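Long-range contacts in FrpC operon protein (Neisseria meningitidis, PDB 5EDF), which is an iron-regulated protein, FrpD, that binds the RTX protein FrpC and is putatively involved in adhesion, though its precise function is unknown: residues D99-R104 / V191-F196; S128-Y133 / E207-H212; E134-K139 / Y152-G157; A161-R166 / T180-C185. All blocks are in the same frame, centred on the assembly; numbering follows the deposited sequence.

Interaction 1: D99-R104 / V191-F196; sequences DDIVIR and VQYYPF
I101 lays its CG2 methyl against CG1 of V191, 3.5 Å away, and its CG1 against CB of Y193, 3.8 Å away. The side chains of I101 and Y193 run side by side in the same direction, whereas I101 and V191 meet at a slant. A chi1 of 60° sets CG of Y193 between the backbone N and the carbonyl carbon, 4.0 Å from I101 CG1. The hydroxyl of Y193 bonds to H212 of helix 205-224, and V215 of that helix covers I101, V191 and Y193. The strands are antiparallel neighbours inside the large sheet, with strand 61-70 on the far side of 98-105 and strand 178-186 on the far side of 189-193. V102 and Q192 form a hydrogen-bonded pair: V102 N donates to Q192 O at 3.0 Å, and Q192 N returns a bond to V102 O. Toward D99 the direct pairing gives way to water. One water links D100 O to Y194 N, and a second links D100 N to Y194 O. Beyond them the carboxylate of D99 takes over, its OD2 accepting F196 N at 2.8 Å on the syn side, 34° out of the carboxylate plane. The same oxygen also bonds to Y211 OH, while OD1 receives I197 N.

Interaction 2: S128-Y133 / E207-H212; sequences SAYPEY and ELVGYH
V209 is wedged between the rings of Y130 and Y133, setting one methyl over a face of each. Its CG1, anti to the backbone N (chi1 173°), stands over the centre of the Y130 ring, 3.7 Å from the centroid and 10° off the normal. CG2, anti to the carbonyl carbon, sits in the same manner over one face of Y133, 3.8 Å from that centroid. Both are CH-pi contacts, and in each pair the side chains reach toward each other tip to tip. CG1 touches the second ring as well, 3.6 Å from Y133 CE2, and the branch carbon joins in, with V209 CB 3.6 Å from Y130 CE2. The two tyrosines can take a single valine between them because they stand at the ends of a type I beta turn, closed by Y133 N bonding to Y130 O at 3.0 Å, and both carry CG anti to the carbonyl carbon. Farther along the helix, CD2 of H212 comes to 3.5 Å from Y133 OH, which lies at the imidazole edge, near the ring plane; ND1 of that ring bonds to Y193 OH. Q205, at the start of the helix, also grips the turn, bonding through its side-chain amide to S128 OG and A129 N. The turn joins strands 124-126 and 133-138 at one edge of the large sheet, while helix 205-224 lies across that sheet, with L208 against Y153, I163 and T180.

Interaction 3: E134-K139 / Y152-G157; sequences EAYEDK and YYIKKG
Y136 and Y152 form a hydrogen-bonded pair in the antiparallel hairpin of strands 133-138 and 150-155, with Y136 N 2.8 Å from Y152 O. E134 and I154 make a second such pair, E134 N lying 2.8 Å from I154 O. The tight part of the contact lies around these rungs. On the face carrying Y136, Y152 and I154, CE2 of Y136 meets CD1 of I154 at 4.0 Å, and L118 of helix 114-120 packs on all three residues. On the other face the A135 methyl touches CD1 of Y153 at 3.7 Å, approaching the ring obliquely. Toward the ends, direct contact is replaced by water. In one of its two modelled conformers E134 reaches K156 NZ through a water that donates to OE2; K156 NZ also bonds to T112 O. At the opposite end another water joins D138 OD2 to Y152 OH, 2.6 Å from each, and D138 also forms a salt bridge with R140. The hairpin is therefore held by backbone bonds and apolar contact at its centre, whereas E134 and D138 reach the other strand through water; with E134 OE2 4.8 Å from K156 NZ, that link is water-mediated and not a direct ion pair.

Interaction 4: A161-R166 / T180-C185; sequences AIITHR and TSVGSC
H165 ND1 and T180 OG1 lie 2.8 Å apart in a hydrogen bond that either could donate, with the hydroxyl at the imidazole edge, near its plane. CG of H165 is anti to the backbone N (chi1 -172°), and the far ring nitrogen, NE2, bonds to L203 N. Four backbone bonds join the strands. I162 N meets G183 O at 2.8 Å, and G183 N returns a bond to I162 O; T164 and S181 exchange the other two. On the face of T164 and S181, a single water gathers I162 O, T164 OG1 and S181 OG. In one of the two modelled conformers of R166, a second water links S181 OG to its NH1, T164 CG2 lies against one guanidinium face, toward the rim, and NH2 forms a salt bridge with E150. On the face that carries the H165-T180 pair, I163 runs alongside V182 and T180, its CG2 4.0 Å from T180 CG2, and A161 CB meets S184 CB at 3.8 Å. C185 is linked by a disulfide to C108, and I162 helps line the azide pocket. This hairpin lies between strands 150-155 and 189-193, with L208 and H212 of helix 205-224 covering the face of A161, H165, T180 and S184.

Overall arrangement
All four contacts are buried, but they differ in depth. Interactions 1 and 4 are the most central, about 3 and 9 Å from the chain centre to their own centres, whereas interactions 2 and 3 are peripheral, at about 15 and 18 Å. Interactions 1, 3 and 4 are antiparallel pairings within one large sheet, and interaction 4 adjoins both others through backbone bonds between V182 and Y193 and between I163 and Y153. Interaction 2 differs in kind, having no hydrogen bond between its segments and relying on methyl-to-ring contacts, yet its helix touches all three strand pairings. Water enters each of those pairings, but only interaction 1 has a buried carboxylate gripping backbone across the contact.

Interaction 1: D99-R104 / V191-F196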
loop_
_atom_site.group_PDB
_atom_site.type_symbol
_atom_site.label_atom_id
_atom_site.label_comp_id
_atom_site.label_asym_id
_atom_site.label_seq_id
_atom_site.Cartn_x
_atom_site.Cartn_y
_atom_site.Cartn_z
ATOM N N ASP A 99 -4.322 0.887 5.884
ATOM C CA ASP A 99 -3.058 1.237 5.248
ATOM C C ASP A 99 -3.261 2.359 4.229
ATOM O O ASP A 99 -4.308 2.434 3.573
ATOM C CB ASP A 99 -2.476 0.010 4.535
ATOM C CG ASP A 99 -2.119 -1.111 5.457
ATOM O OD1 ASP A 99 -1.753 -0.872 6.618
ATOM O OD2 ASP A 99 -2.170 -2.290 4.994
ATOM N N ASP A 100 -2.253 3.208 4.074
ATOM C CA ASP A 100 -2.240 4.269 3.078
ATOM C C ASP A 100 -1.388 3.878 1.905
ATOM O O ASP A 100 -0.281 3.345 2.087
ATOM C CB ASP A 100 -1.707 5.549 3.689
ATOM C CG ASP A 100 -2.651 6.114 4.718
ATOM O OD1 ASP A 100 -3.772 6.465 4.348
ATOM O OD2 ASP A 100 -2.221 6.211 5.884
ATOM N N ILE A 101 -1.862 4.128 0.704
ATOM C CA ILE A 101 -1.132 3.801 -0.513
ATOM C C ILE A 101 -0.987 5.066 -1.333
ATOM O O ILE A 101 -1.992 5.700 -1.676
ATOM C CB ILE A 101 -1.836 2.668 -1.314
ATOM C CG1 ILE A 101 -1.948 1.393 -0.456
ATOM C CG2 ILE A 101 -1.079 2.447 -2.633
ATOM C CD1 ILE A 101 -2.893 0.362 -1.009
ATOM N N VAL A 102 0.253 5.476 -1.594
ATOM C CA VAL A 102 0.531 6.743 -2.263
ATOM C C VAL A 102 0.832 6.473 -3.727
ATOM O O VAL A 102 1.768 5.744 -4.062
ATOM C CB VAL A 102 1.636 7.514 -1.563
ATOM C CG1 VAL A 102 1.960 8.814 -2.326
ATOM C CG2 VAL A 102 1.262 7.833 -0.128
ATOM N N ILE A 103 0.054 7.114 -4.593
ATOM C CA ILE A 103 0.114 6.937 -6.040
ATOM C C ILE A 103 0.573 8.233 -6.682
ATOM O O ILE A 103 -0.025 9.291 -6.441
ATOM C CB ILE A 103 -1.253 6.551 -6.607
ATOM C CG1 ILE A 103 -1.790 5.308 -5.931
ATOM C CG2 ILE A 103 -1.168 6.350 -8.142
ATOM C CD1 ILE A 103 -3.261 4.997 -6.223
ATOM N N ARG A 104 1.601 8.149 -7.521
ATOM C CA ARG A 104 2.114 9.278 -8.315
ATOM C C ARG A 104 2.330 8.813 -9.728
ATOM O O ARG A 104 2.411 7.620 -9.991
ATOM C CB ARG A 104 3.454 9.798 -7.783
ATOM C CG ARG A 104 3.357 10.304 -6.393
ATOM C CD ARG A 104 4.698 10.865 -5.928
ATOM N NE ARG A 104 4.891 12.150 -6.566
ATOM C CZ ARG A 104 4.763 13.349 -5.982
ATOM N NH1 ARG A 104 4.526 13.481 -4.689
ATOM N NH2 ARG A 104 4.914 14.422 -6.718
ATOM N N VAL A 191 3.804 3.435 -6.892
ATOM C CA VAL A 191 2.852 3.043 -5.861
ATOM C C VAL A 191 3.679 2.613 -4.663
ATOM O O VAL A 191 4.443 1.632 -4.746
ATOM C CB VAL A 191 1.942 1.943 -6.388
ATOM C CG1 VAL A 191 0.989 1.496 -5.329
ATOM C CG2 VAL A 191 1.194 2.461 -7.637
ATOM N N GLN A 192 3.602 3.375 -3.580
ATOM C CA GLN A 192 4.500 3.225 -2.435
ATOM C C GLN A 192 3.660 3.176 -1.184
ATOM O O GLN A 192 2.782 4.030 -0.972
ATOM C CB GLN A 192 5.490 4.374 -2.392
ATOM C CG GLN A 192 6.386 4.444 -3.620
ATOM C CD GLN A 192 7.282 5.640 -3.706
ATOM O OE1 GLN A 192 7.316 6.479 -2.825
ATOM N NE2 GLN A 192 8.006 5.729 -4.821
ATOM N N TYR A 193 3.940 2.216 -0.305
ATOM C CA TYR A 193 3.094 2.040 0.863
ATOM C C TYR A 193 3.777 1.206 1.928
ATOM O O TYR A 193 4.694 0.449 1.643
ATOM C CB TYR A 193 1.766 1.416 0.441
ATOM C CG TYR A 193 1.812 0.066 -0.234
ATOM C CD1 TYR A 193 1.578 -1.094 0.482
ATOM C CD2 TYR A 193 2.057 -0.051 -1.594
ATOM C CE1 TYR A 193 1.610 -2.338 -0.137
ATOM C CE2 TYR A 193 2.078 -1.277 -2.224
ATOM C CZ TYR A 193 1.866 -2.427 -1.496
ATOM O OH TYR A 193 1.851 -3.691 -2.049
ATOM N N TYR A 194 3.271 1.306 3.137
ATOM C CA TYR A 194 3.602 0.499 4.305
ATOM C C TYR A 194 2.362 -0.330 4.639
ATOM O O TYR A 194 1.414 0.182 5.256
ATOM C CB TYR A 194 3.987 1.380 5.493
ATOM C CG TYR A 194 5.229 2.198 5.323
ATOM C CD1 TYR A 194 6.471 1.626 5.284
ATOM C CD2 TYR A 194 5.171 3.598 5.217
ATOM C CE1 TYR A 194 7.625 2.368 5.107
ATOM C CE2 TYR A 194 6.320 4.362 5.053
ATOM C CZ TYR A 194 7.547 3.756 5.001
ATOM O OH TYR A 194 8.710 4.516 4.845
ATOM N N PRO A 195 2.309 -1.576 4.172
ATOM C CA PRO A 195 1.138 -2.389 4.434
ATOM C C PRO A 195 1.141 -3.061 5.800
ATOM O O PRO A 195 2.175 -3.130 6.475
ATOM C CB PRO A 195 1.226 -3.468 3.363
ATOM C CG PRO A 195 2.701 -3.678 3.245
ATOM C CD PRO A 195 3.319 -2.314 3.398
ATOM N N PHE A 196 -0.003 -3.628 6.169
ATOM C CA PHE A 196 -0.095 -4.402 7.397
ATOM C C PHE A 196 0.384 -3.602 8.617
ATOM O O PHE A 196 1.093 -4.129 9.484
ATOM C CB PHE A 196 0.718 -5.700 7.266
ATOM C CG PHE A 196 0.226 -6.678 6.244
ATOM C CD1 PHE A 196 -0.935 -7.376 6.465
ATOM C CD2 PHE A 196 0.994 -6.993 5.103
ATOM C CE1 PHE A 196 -1.351 -8.365 5.592
ATOM C CE2 PHE A 196 0.567 -7.975 4.226
ATOM C CZ PHE A 196 -0.581 -8.650 4.470
HETATM O O HOH W 1 1.768 3.775 3.715
HETATM O O HOH W 2 0.186 2.573 5.780
#

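Interaction 2: S128-Y133 / E207-H212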
loop_
_atom_site.group_PDB
_atom_site.type_symbol
_atom_site.label_atom_id
_atom_site.label_comp_id
_atom_site.label_asym_id
_atom_site.label_seq_id
_atom_site.Cartn_x
_atom_site.Cartn_y
_atom_site.Cartn_z
ATOM N N SER A 128 12.292 -18.692 -3.522
ATOM C CA SER A 128 11.081 -17.883 -3.582
ATOM C C SER A 128 9.879 -18.732 -3.912
ATOM O O SER A 128 9.938 -19.612 -4.791
ATOM C CB SER A 128 11.233 -16.804 -4.639
ATOM O OG SER A 128 10.015 -16.090 -4.781
ATOM N N ALA A 129 8.755 -18.449 -3.258
ATOM C CA ALA A 129 7.510 -19.131 -3.524
ATOM C C ALA A 129 6.887 -18.747 -4.874
ATOM O O ALA A 129 5.961 -19.405 -5.321
ATOM C CB ALA A 129 6.503 -18.849 -2.401
ATOM N N TYR A 130 7.360 -17.669 -5.493
ATOM C CA TYR A 130 6.848 -17.129 -6.758
ATOM C C TYR A 130 8.076 -16.951 -7.648
ATOM O O TYR A 130 9.003 -16.239 -7.259
ATOM C CB TYR A 130 6.190 -15.756 -6.552
ATOM C CG TYR A 130 5.038 -15.765 -5.603
ATOM C CD1 TYR A 130 3.730 -15.865 -6.071
ATOM C CD2 TYR A 130 5.233 -15.621 -4.249
ATOM C CE1 TYR A 130 2.669 -15.837 -5.185
ATOM C CE2 TYR A 130 4.226 -15.649 -3.385
ATOM C CZ TYR A 130 2.918 -15.743 -3.835
ATOM O OH TYR A 130 1.878 -15.737 -2.937
ATOM N N PRO A 131 8.161 -17.613 -8.803
ATOM C CA PRO A 131 9.421 -17.559 -9.546
ATOM C C PRO A 131 9.804 -16.163 -10.052
ATOM O O PRO A 131 10.984 -15.866 -10.150
ATOM C CB PRO A 131 9.197 -18.544 -10.700
ATOM C CG PRO A 131 7.737 -18.680 -10.820
ATOM C CD PRO A 131 7.160 -18.487 -9.460
ATOM N N GLU A 132 8.799 -15.329 -10.324
ATOM C CA GLU A 132 9.013 -13.925 -10.710
ATOM C C GLU A 132 9.497 -12.991 -9.601
ATOM O O GLU A 132 9.857 -11.862 -9.888
ATOM C CB GLU A 132 7.733 -13.368 -11.352
ATOM C CG GLU A 132 6.549 -12.988 -10.426
ATOM C CD GLU A 132 5.662 -14.150 -9.936
ATOM O OE1 GLU A 132 5.992 -15.339 -10.143
ATOM O OE2 GLU A 132 4.618 -13.853 -9.299
ATOM N N TYR A 133 9.479 -13.449 -8.354
ATOM C CA TYR A 133 10.123 -12.742 -7.287
ATOM C C TYR A 133 11.414 -13.415 -6.911
ATOM O O TYR A 133 11.458 -14.640 -6.751
ATOM C CB TYR A 133 9.249 -12.686 -6.027
ATOM C CG TYR A 133 8.150 -11.654 -6.041
ATOM C CD1 TYR A 133 8.318 -10.425 -5.424
ATOM C CD2 TYR A 133 6.930 -11.903 -6.660
ATOM C CE1 TYR A 133 7.329 -9.488 -5.434
ATOM C CE2 TYR A 133 5.937 -10.956 -6.678
ATOM C CZ TYR A 133 6.144 -9.741 -6.060
ATOM O OH TYR A 133 5.128 -8.780 -6.066
ATOM N N GLU A 207 1.755 -13.962 2.180
ATOM C CA GLU A 207 0.967 -12.833 2.696
ATOM C C GLU A 207 1.394 -11.518 2.057
ATOM O O GLU A 207 0.552 -10.728 1.643
ATOM C CB GLU A 207 1.113 -12.721 4.207
ATOM C CG GLU A 207 0.402 -13.840 4.959
ATOM C CD GLU A 207 0.660 -13.791 6.448
ATOM O OE1 GLU A 207 1.819 -14.052 6.871
ATOM O OE2 GLU A 207 -0.309 -13.564 7.217
ATOM N N LEU A 208 2.699 -11.307 1.945
ATOM C CA LEU A 208 3.235 -10.044 1.424
ATOM C C LEU A 208 3.014 -9.882 -0.084
ATOM O O LEU A 208 2.505 -8.865 -0.541
ATOM C CB LEU A 208 4.716 -9.942 1.785
ATOM C CG LEU A 208 5.059 -9.920 3.266
ATOM C CD1 LEU A 208 6.557 -10.170 3.516
ATOM C CD2 LEU A 208 4.669 -8.569 3.822
ATOM N N VAL A 209 3.377 -10.906 -0.866
ATOM C CA VAL A 209 3.096 -10.893 -2.308
ATOM C C VAL A 209 1.605 -10.846 -2.584
ATOM O O VAL A 209 1.155 -10.119 -3.481
ATOM C CB VAL A 209 3.784 -12.090 -3.052
ATOM C CG1 VAL A 209 3.328 -12.147 -4.514
ATOM C CG2 VAL A 209 5.292 -11.908 -3.001
ATOM N N GLY A 210 0.804 -11.575 -1.815
ATOM C CA GLY A 210 -0.637 -11.537 -1.991
ATOM C C GLY A 210 -1.182 -10.129 -1.870
ATOM O O GLY A 210 -2.041 -9.716 -2.654
ATOM N N TYR A 211 -0.724 -9.407 -0.864
ATOM C CA TYR A 211 -1.163 -8.018 -0.659
ATOM C C TYR A 211 -0.786 -7.211 -1.887
ATOM O O TYR A 211 -1.637 -6.464 -2.417
ATOM C CB TYR A 211 -0.531 -7.491 0.634
ATOM C CG TYR A 211 -1.057 -6.146 1.126
ATOM C CD1 TYR A 211 -1.672 -6.038 2.345
ATOM C CD2 TYR A 211 -0.912 -4.998 0.353
ATOM C CE1 TYR A 211 -2.134 -4.817 2.812
ATOM C CE2 TYR A 211 -1.384 -3.788 0.805
ATOM C CZ TYR A 211 -2.003 -3.690 2.034
ATOM O OH TYR A 211 -2.455 -2.425 2.421
ATOM N N HIS A 212 0.456 -7.323 -2.332
ATOM C CA HIS A 212 0.872 -6.528 -3.467
ATOM C C HIS A 212 0.115 -6.861 -4.733
ATOM O O HIS A 212 -0.230 -5.952 -5.491
ATOM C CB HIS A 212 2.378 -6.585 -3.701
ATOM C CG HIS A 212 2.803 -5.589 -4.704
ATOM N ND1 HIS A 212 2.574 -4.235 -4.520
ATOM C CD2 HIS A 212 3.366 -5.717 -5.923
ATOM C CE1 HIS A 212 2.951 -3.588 -5.598
ATOM N NE2 HIS A 212 3.455 -4.460 -6.465
#

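Interaction 3: E134-K139 / Y152-G157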
loop_
_atom_site.group_PDB
_atom_site.type_symbol
_atom_site.label_atom_id
_atom_site.label_comp_id
_atom_site.label_asym_id
_atom_site.label_seq_id
_atom_site.Cartn_x
_atom_site.Cartn_y
_atom_site.Cartn_z
ATOM N N GLU A 134 12.464 -12.630 -6.762
ATOM C CA GLU A 134 13.702 -13.086 -6.134
ATOM C C GLU A 134 13.585 -12.797 -4.655
ATOM O O GLU A 134 13.139 -11.691 -4.273
ATOM C CB GLU A 134 14.917 -12.342 -6.712
ATOM C CG GLU A 134 15.303 -12.831 -8.116
ATOM C CD GLU A 134 16.495 -12.091 -8.705
ATOM O OE1 GLU A 134 17.096 -11.264 -7.996
ATOM O OE2 GLU A 134 16.832 -12.328 -9.885
ATOM N N ALA A 135 13.944 -13.734 -3.805
ATOM C CA ALA A 135 13.891 -13.604 -2.367
ATOM C C ALA A 135 15.276 -13.515 -1.793
ATOM O O ALA A 135 16.202 -14.212 -2.245
ATOM C CB ALA A 135 13.139 -14.758 -1.732
ATOM N N TYR A 136 15.426 -12.649 -0.791
ATOM C CA TYR A 136 16.699 -12.429 -0.100
ATOM C C TYR A 136 16.491 -12.329 1.391
ATOM O O TYR A 136 15.437 -11.844 1.866
ATOM C CB TYR A 136 17.390 -11.144 -0.557
ATOM C CG TYR A 136 17.699 -11.059 -2.033
ATOM C CD1 TYR A 136 18.955 -11.387 -2.528
ATOM C CD2 TYR A 136 16.708 -10.739 -2.957
ATOM C CE1 TYR A 136 19.214 -11.385 -3.914
ATOM C CE2 TYR A 136 16.973 -10.708 -4.325
ATOM C CZ TYR A 136 18.226 -11.022 -4.800
ATOM O OH TYR A 136 18.511 -11.014 -6.158
ATOM N N GLU A 137 17.504 -12.741 2.139
ATOM C CA GLU A 137 17.444 -12.736 3.583
ATOM C C GLU A 137 18.730 -12.113 4.090
ATOM O O GLU A 137 19.831 -12.549 3.711
ATOM C CB GLU A 137 17.260 -14.148 4.150
ATOM C CG GLU A 137 17.033 -14.173 5.648
ATOM C CD GLU A 137 16.701 -15.580 6.163
ATOM O OE1 GLU A 137 16.883 -16.549 5.409
ATOM O OE2 GLU A 137 16.282 -15.705 7.321
ATOM N N ASP A 138 18.588 -11.095 4.934
ATOM C CA ASP A 138 19.722 -10.433 5.540
ATOM C C ASP A 138 19.811 -10.970 6.962
ATOM O O ASP A 138 18.933 -10.710 7.791
ATOM C CB ASP A 138 19.517 -8.928 5.532
ATOM C CG ASP A 138 20.716 -8.165 6.008
ATOM O OD1 ASP A 138 21.735 -8.752 6.451
ATOM O OD2 ASP A 138 20.659 -6.910 5.907
ATOM N N LYS A 139 20.846 -11.747 7.227
ATOM C CA LYS A 139 21.145 -12.270 8.546
ATOM C C LYS A 139 22.542 -11.828 8.979
ATOM O O LYS A 139 23.204 -12.522 9.773
ATOM C CB LYS A 139 21.076 -13.810 8.528
ATOM C CG LYS A 139 19.680 -14.355 8.548
ATOM C CD LYS A 139 19.660 -15.887 8.398
ATOM C CE LYS A 139 20.004 -16.623 9.670
ATOM N NZ LYS A 139 19.848 -18.099 9.467
ATOM N N TYR A 152 13.859 -9.357 1.640
ATOM C CA TYR A 152 13.515 -8.639 0.443
ATOM C C TYR A 152 12.880 -9.578 -0.526
ATOM O O TYR A 152 13.377 -10.696 -0.693
ATOM C CB TYR A 152 14.757 -8.019 -0.222
ATOM C CG TYR A 152 15.509 -7.026 0.620
ATOM C CD1 TYR A 152 15.303 -5.661 0.497
ATOM C CD2 TYR A 152 16.435 -7.456 1.575
ATOM C CE1 TYR A 152 16.010 -4.762 1.283
ATOM C CE2 TYR A 152 17.135 -6.555 2.366
ATOM C CZ TYR A 152 16.929 -5.207 2.217
ATOM O OH TYR A 152 17.640 -4.319 2.958
ATOM N N TYR A 153 11.828 -9.144 -1.189
ATOM C CA TYR A 153 11.201 -9.825 -2.296
ATOM C C TYR A 153 11.143 -8.858 -3.461
ATOM O O TYR A 153 10.470 -7.828 -3.375
ATOM C CB TYR A 153 9.844 -10.375 -1.908
ATOM C CG TYR A 153 9.892 -11.199 -0.631
ATOM C CD1 TYR A 153 10.385 -12.482 -0.638
ATOM C CD2 TYR A 153 9.453 -10.690 0.575
ATOM C CE1 TYR A 153 10.468 -13.238 0.545
ATOM C CE2 TYR A 153 9.520 -11.426 1.735
ATOM C CZ TYR A 153 10.021 -12.707 1.712
ATOM O OH TYR A 153 10.057 -13.457 2.874
ATOM N N ILE A 154 11.801 -9.174 -4.562
ATOM C CA ILE A 154 11.983 -8.272 -5.685
ATOM C C ILE A 154 11.379 -8.873 -6.942
ATOM O O ILE A 154 11.754 -9.961 -7.354
ATOM C CB ILE A 154 13.481 -7.961 -5.927
ATOM C CG1 ILE A 154 14.081 -7.346 -4.676
ATOM C CG2 ILE A 154 13.653 -7.064 -7.140
ATOM C CD1 ILE A 154 15.540 -7.001 -4.769
ATOM N N LYS A 155 10.477 -8.141 -7.580
ATOM C CA LYS A 155 9.848 -8.500 -8.853
ATOM C C LYS A 155 10.391 -7.575 -9.936
ATOM O O LYS A 155 10.498 -6.402 -9.702
ATOM C CB LYS A 155 8.320 -8.283 -8.678
ATOM C CG LYS A 155 7.379 -8.471 -9.878
ATOM C CD LYS A 155 5.954 -8.058 -9.433
ATOM C CE LYS A 155 4.879 -8.437 -10.396
ATOM N NZ LYS A 155 4.581 -7.285 -11.211
ATOM N N LYS A 156 10.692 -8.062 -11.147
ATOM C CA LYS A 156 11.067 -7.165 -12.280
ATOM C C LYS A 156 9.907 -7.068 -13.289
ATOM O O LYS A 156 8.810 -6.765 -12.870
ATOM C CB LYS A 156 12.380 -7.601 -12.927
ATOM C CG LYS A 156 13.565 -7.451 -12.007
ATOM C CD LYS A 156 14.759 -8.174 -12.600
ATOM C CE LYS A 156 16.020 -7.978 -11.798
ATOM N NZ LYS A 156 17.229 -8.370 -12.580
ATOM N N GLY A 157 10.105 -7.295 -14.589
ATOM C CA GLY A 157 8.995 -7.214 -15.546
ATOM C C GLY A 157 8.464 -5.814 -15.778
ATOM O O GLY A 157 9.122 -4.824 -15.456
HETATM O O HOH W 3 16.710 -11.046 -12.373
HETATM O O HOH W 4 18.860 -5.152 5.108
#

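Interaction 4: A161-R166 / T180-C185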
loop_
_atom_site.group_PDB
_atom_site.type_symbol
_atom_site.label_atom_id
_atom_site.label_comp_id
_atom_site.label_asym_id
_atom_site.label_seq_id
_atom_site.Cartn_x
_atom_site.Cartn_y
_atom_site.Cartn_z
ATOM N N ALA A 161 8.635 -4.344 -8.396
ATOM C CA ALA A 161 8.293 -4.063 -7.017
ATOM C C ALA A 161 9.413 -4.531 -6.127
ATOM O O ALA A 161 10.088 -5.538 -6.434
ATOM C CB ALA A 161 7.000 -4.782 -6.618
ATOM N N ILE A 162 9.613 -3.854 -5.002
ATOM C CA ILE A 162 10.503 -4.316 -3.964
ATOM C C ILE A 162 9.762 -4.265 -2.631
ATOM O O ILE A 162 9.274 -3.193 -2.209
ATOM C CB ILE A 162 11.860 -3.558 -3.925
ATOM C CG1 ILE A 162 12.688 -4.002 -2.711
ATOM C CG2 ILE A 162 11.638 -2.066 -3.918
ATOM C CD1 ILE A 162 14.197 -3.778 -2.842
ATOM N N ILE A 163 9.637 -5.431 -1.981
ATOM C CA ILE A 163 8.959 -5.597 -0.717
ATOM C C ILE A 163 10.054 -5.884 0.312
ATOM O O ILE A 163 10.868 -6.787 0.140
ATOM C CB ILE A 163 7.993 -6.785 -0.756
ATOM C CG1 ILE A 163 6.947 -6.630 -1.853
ATOM C CG2 ILE A 163 7.356 -6.970 0.662
ATOM C CD1 ILE A 163 6.018 -7.883 -2.049
ATOM N N THR A 164 10.126 -5.077 1.375
ATOM C CA THR A 164 11.133 -5.247 2.445
ATOM C C THR A 164 10.416 -5.480 3.752
ATOM O O THR A 164 9.530 -4.739 4.129
ATOM C CB THR A 164 12.039 -4.030 2.568
ATOM O OG1 THR A 164 12.554 -3.655 1.292
ATOM C CG2 THR A 164 13.221 -4.289 3.528
ATOM N N HIS A 165 10.750 -6.561 4.430
ATOM C CA HIS A 165 10.073 -6.972 5.676
ATOM C C HIS A 165 11.143 -7.160 6.726
ATOM O O HIS A 165 12.076 -7.929 6.508
ATOM C CB HIS A 165 9.332 -8.287 5.400
ATOM C CG HIS A 165 8.435 -8.754 6.504
ATOM N ND1 HIS A 165 7.358 -8.017 6.961
ATOM C CD2 HIS A 165 8.424 -9.909 7.212
ATOM C CE1 HIS A 165 6.747 -8.690 7.922
ATOM N NE2 HIS A 165 7.345 -9.863 8.063
ATOM N N ARG A 166 11.068 -6.445 7.842
ATOM C CA ARG A 166 12.168 -6.402 8.793
ATOM C C ARG A 166 11.709 -6.446 10.240
ATOM O O ARG A 166 10.641 -5.936 10.597
ATOM C CB ARG A 166 13.002 -5.144 8.566
ATOM C CG ARG A 166 12.188 -3.871 8.541
ATOM C CD ARG A 166 13.029 -2.611 8.499
ATOM N NE ARG A 166 14.175 -2.652 7.584
ATOM C CZ ARG A 166 14.187 -2.134 6.358
ATOM N NH1 ARG A 166 13.111 -1.540 5.852
ATOM N NH2 ARG A 166 15.296 -2.200 5.635
ATOM N N THR A 180 6.810 -3.616 7.196
ATOM C CA THR A 180 6.922 -3.855 5.773
ATOM C C THR A 180 6.881 -2.550 5.006
ATOM O O THR A 180 6.090 -1.647 5.306
ATOM C CB THR A 180 5.771 -4.719 5.289
ATOM O OG1 THR A 180 5.721 -5.929 6.050
ATOM C CG2 THR A 180 5.912 -5.071 3.821
ATOM N N SER A 181 7.728 -2.443 3.990
ATOM C CA SER A 181 7.641 -1.350 3.017
ATOM C C SER A 181 7.505 -1.963 1.626
ATOM O O SER A 181 8.089 -3.027 1.342
ATOM C CB SER A 181 8.871 -0.464 3.060
ATOM O OG SER A 181 10.017 -1.116 2.565
ATOM N N VAL A 182 6.782 -1.292 0.742
ATOM C CA VAL A 182 6.690 -1.701 -0.638
ATOM C C VAL A 182 6.890 -0.475 -1.523
ATOM O O VAL A 182 6.185 0.548 -1.386
ATOM C CB VAL A 182 5.344 -2.332 -0.973
ATOM C CG1 VAL A 182 5.331 -2.760 -2.430
ATOM C CG2 VAL A 182 5.054 -3.523 -0.046
ATOM N N GLY A 183 7.837 -0.571 -2.445
ATOM C CA GLY A 183 7.957 0.340 -3.572
ATOM C C GLY A 183 7.638 -0.365 -4.842
ATOM O O GLY A 183 8.143 -1.460 -5.038
ATOM N N SER A 184 6.857 0.208 -5.727
ATOM C CA SER A 184 6.493 -0.444 -6.959
ATOM C C SER A 184 6.223 0.533 -8.063
ATOM O O SER A 184 6.013 1.747 -7.802
ATOM C CB SER A 184 5.283 -1.346 -6.728
ATOM O OG SER A 184 4.102 -0.583 -6.465
ATOM N N CYS A 185 6.171 0.019 -9.278
ATOM C CA CYS A 185 5.811 0.783 -10.469
ATOM C C CYS A 185 4.778 -0.034 -11.208
ATOM O O CYS A 185 5.013 -1.207 -11.482
ATOM C CB CYS A 185 7.037 1.032 -11.349
ATOM S SG CYS A 185 8.350 1.911 -10.405
HETATM O O HOH W 5 10.682 -1.977 0.002
HETATM O O HOH W 6 12.700 -0.236 3.110
#